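Local coordinates for Thg1-like uncharacterized protein (Bacillus thuringiensis, PDB 4KGM) that probably adds nucleotides to the 5' end of tRNA as a Thg1-like enzyme, binding ATP and magnesium ions in a polymerase palm-like catalytic domain, at residues L80-Y84 / Q235-L239. Residues are numbered along the deposited sequence.
Sequences LITNY and QFVYL
Tyr84 joins the loop that follows strand 76-81 to the weakly bonded C-terminal part of helix 231-237 by a single hydrogen bond, given from its OH to Val237 O at 2.8 Å. The segment 80-84 is extended through Leu80, Ile81 and Thr82; Asn83 and Tyr84 then take phi/psi near -130/30, which turns the chain after the extended Thr82. With chi1 at 48° (p), the Tyr84 ring runs from a sideways CA-CB bond across to the Val237 carbonyl and meets it edge-on, near its own plane. Of Val237, 49 Å² is covered although its CA-to-CB bond points away: its carbonyl, also accepting from Gln137, faces the phenol, and its CG1 lies 4.0 Å from Tyr84 OH. The CA atoms of Thr82 and Val237 are 7.3 Å apart, those of Tyr84 and Leu239 8.1 Å. Leu80 (chi1 t, chi2 p) projects from the strand so that CD2 lies 4.1 Å from Phe236 CB and 4.4 Å from Val237 CG2, while Val140 of helix 140-160 touches both Leu80 and Val237. Between Leu80 and Tyr84, Thr82 brings CG2 to 3.6 Å from Phe236 O. Phe236, with chi1 m, turns its ring away from 80-84, and its side chain touches Lys68 and Leu69 of strand 67-73. The arrangement is that of a C-terminal helical region packed on the end of strand 76-81 and the loop after it, at the margin of the antiparallel sheet of a polymerase palm-like domain.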
ATOM      1  N   LEU A  80       6.996  20.964   0.203  1.00 27.07           N
ATOM      2  CA  LEU A  80       7.265  20.439  -1.132  1.00 25.71           C
ATOM      3  C   LEU A  80       8.668  19.856  -1.210  1.00 25.55           C
ATOM      4  O   LEU A  80       9.657  20.565  -1.014  1.00 24.81           O
ATOM      5  CB  LEU A  80       7.101  21.526  -2.196  1.00 25.97           C
ATOM      6  CG  LEU A  80       7.674  21.185  -3.576  1.00 24.33           C
ATOM      7  CD1 LEU A  80       6.953  19.997  -4.197  1.00 26.71           C
ATOM      8  CD2 LEU A  80       7.626  22.387  -4.503  1.00 22.83           C
ATOM      9  N   ILE A  81       8.747  18.562  -1.500  1.00 23.32           N
ATOM     10  CA  ILE A  81      10.030  17.884  -1.633  1.00 24.65           C
ATOM     11  C   ILE A  81      10.220  17.372  -3.056  1.00 23.79           C
ATOM     12  O   ILE A  81       9.336  16.720  -3.613  1.00 25.76           O
ATOM     13  CB  ILE A  81      10.142  16.694  -0.662  1.00 21.33           C
ATOM     14  CG1 ILE A  81       9.700  17.104   0.744  1.00 20.20           C
ATOM     15  CG2 ILE A  81      11.561  16.156  -0.642  1.00 22.43           C
ATOM     16  CD1 ILE A  81       9.681  15.959   1.730  1.00 19.44           C
ATOM     17  N   THR A  82      11.369  17.681  -3.646  1.00 19.72           N
ATOM     18  CA  THR A  82      11.713  17.160  -4.963  1.00 33.16           C
ATOM     19  C   THR A  82      12.978  16.319  -4.865  1.00 26.79           C
ATOM     20  O   THR A  82      13.880  16.635  -4.091  1.00 25.00           O
ATOM     21  CB  THR A  82      11.930  18.284  -5.997  1.00 31.52           C
ATOM     22  OG1 THR A  82      13.070  19.069  -5.624  1.00 30.31           O
ATOM     23  CG2 THR A  82      10.701  19.175  -6.086  1.00 22.68           C
ATOM     24  N   ASN A  83      13.041  15.248  -5.650  1.00 29.56           N
ATOM     25  CA  ASN A  83      14.178  14.337  -5.610  1.00 27.26           C
ATOM     26  C   ASN A  83      14.728  14.024  -6.997  1.00 31.80           C
ATOM     27  O   ASN A  83      15.281  12.948  -7.224  1.00 31.81           O
ATOM     28  CB  ASN A  83      13.789  13.038  -4.903  1.00 20.78           C
ATOM     29  CG  ASN A  83      12.564  12.390  -5.518  1.00 26.62           C
ATOM     30  OD1 ASN A  83      12.048  12.852  -6.539  1.00 23.26           O
ATOM     31  ND2 ASN A  83      12.088  11.313  -4.899  1.00 24.87           N
ATOM     32  N   TYR A  84      14.571  14.965  -7.921  1.00 33.37           N
ATOM     33  CA  TYR A  84      15.003  14.758  -9.299  1.00 32.86           C
ATOM     34  C   TYR A  84      15.804  15.940  -9.834  1.00 41.37           C
ATOM     35  O   TYR A  84      15.808  16.201 -11.038  1.00 41.50           O
ATOM     36  CB  TYR A  84      13.797  14.486 -10.198  1.00 32.59           C
ATOM     37  CG  TYR A  84      12.658  15.464 -10.012  1.00 36.41           C
ATOM     38  CD1 TYR A  84      11.630  15.200  -9.113  1.00 30.27           C
ATOM     39  CD2 TYR A  84      12.606  16.649 -10.736  1.00 31.39           C
ATOM     40  CE1 TYR A  84      10.586  16.089  -8.939  1.00 29.84           C
ATOM     41  CE2 TYR A  84      11.563  17.544 -10.567  1.00 37.03           C
ATOM     42  CZ  TYR A  84      10.557  17.258  -9.667  1.00 32.84           C
ATOM     43  OH  TYR A  84       9.517  18.144  -9.496  1.00 34.25           O
ATOM     44  N   GLN A 235       8.765  27.141 -10.056  1.00 45.36           N
ATOM     45  CA  GLN A 235      10.204  27.360 -10.162  1.00 37.85           C
ATOM     46  C   GLN A 235      10.981  26.239  -9.481  1.00 37.31           C
ATOM     47  O   GLN A 235      12.149  26.001  -9.790  1.00 39.60           O
ATOM     48  CB  GLN A 235      10.593  28.703  -9.540  1.00 41.57           C
ATOM     49  CG  GLN A 235      10.194  28.844  -8.080  1.00 44.00           C
ATOM     50  CD  GLN A 235      10.687  30.136  -7.458  1.00 49.27           C
ATOM     51  OE1 GLN A 235      11.787  30.602  -7.753  1.00 50.68           O
ATOM     52  NE2 GLN A 235       9.869  30.723  -6.591  1.00 42.13           N
ATOM     53  N   PHE A 236      10.328  25.557  -8.545  1.00 35.96           N
ATOM     54  CA  PHE A 236      10.953  24.461  -7.817  1.00 42.89           C
ATOM     55  C   PHE A 236      10.518  23.116  -8.392  1.00 40.09           C
ATOM     56  O   PHE A 236      11.110  22.081  -8.090  1.00 39.27           O
ATOM     57  CB  PHE A 236      10.592  24.527  -6.331  1.00 42.67           C
ATOM     58  CG  PHE A 236      10.917  25.843  -5.678  1.00 36.47           C
ATOM     59  CD1 PHE A 236      12.232  26.217  -5.458  1.00 37.13           C
ATOM     60  CD2 PHE A 236       9.906  26.697  -5.268  1.00 40.00           C
ATOM     61  CE1 PHE A 236      12.533  27.424  -4.852  1.00 39.70           C
ATOM     62  CE2 PHE A 236      10.201  27.905  -4.660  1.00 38.50           C
ATOM     63  CZ  PHE A 236      11.515  28.268  -4.453  1.00 38.75           C
ATOM     64  N   VAL A 237       9.480  23.143  -9.221  1.00 36.02           N
ATOM     65  CA  VAL A 237       8.894  21.927  -9.774  1.00 33.64           C
ATOM     66  C   VAL A 237       9.608  21.468 -11.043  1.00 37.41           C
ATOM     67  O   VAL A 237       9.935  20.290 -11.192  1.00 37.26           O
ATOM     68  CB  VAL A 237       7.400  22.123 -10.078  1.00 32.28           C
ATOM     69  CG1 VAL A 237       6.795  20.844 -10.626  1.00 29.51           C
ATOM     70  CG2 VAL A 237       6.668  22.571  -8.825  1.00 31.29           C
ATOM     71  N   TYR A 238       9.843  22.403 -11.958  1.00 41.36           N
ATOM     72  CA  TYR A 238      10.541  22.098 -13.203  1.00 42.36           C
ATOM     73  C   TYR A 238      11.990  22.573 -13.143  1.00 49.77           C
ATOM     74  O   TYR A 238      12.263  23.773 -13.163  1.00 53.40           O
ATOM     75  CB  TYR A 238       9.812  22.725 -14.394  1.00 36.73           C
ATOM     76  CG  TYR A 238       8.355  22.327 -14.492  1.00 38.92           C
ATOM     77  CD1 TYR A 238       7.972  21.172 -15.164  1.00 34.57           C
ATOM     78  CD2 TYR A 238       7.361  23.105 -13.910  1.00 30.90           C
ATOM     79  CE1 TYR A 238       6.639  20.805 -15.254  1.00 34.16           C
ATOM     80  CE2 TYR A 238       6.027  22.745 -13.994  1.00 30.66           C
ATOM     81  CZ  TYR A 238       5.670  21.595 -14.667  1.00 34.57           C
ATOM     82  OH  TYR A 238       4.342  21.234 -14.755  1.00 30.99           O
ATOM     83  N   LEU A 239      12.914  21.621 -13.068  1.00 54.61           N
ATOM     84  CA  LEU A 239      14.332  21.931 -12.908  1.00 65.21           C
ATOM     85  C   LEU A 239      14.970  22.446 -14.195  1.00 68.91           C
ATOM     86  O   LEU A 239      15.484  23.563 -14.237  1.00 74.88           O
ATOM     87  CB  LEU A 239      15.092  20.704 -12.398  1.00 63.47           C
TER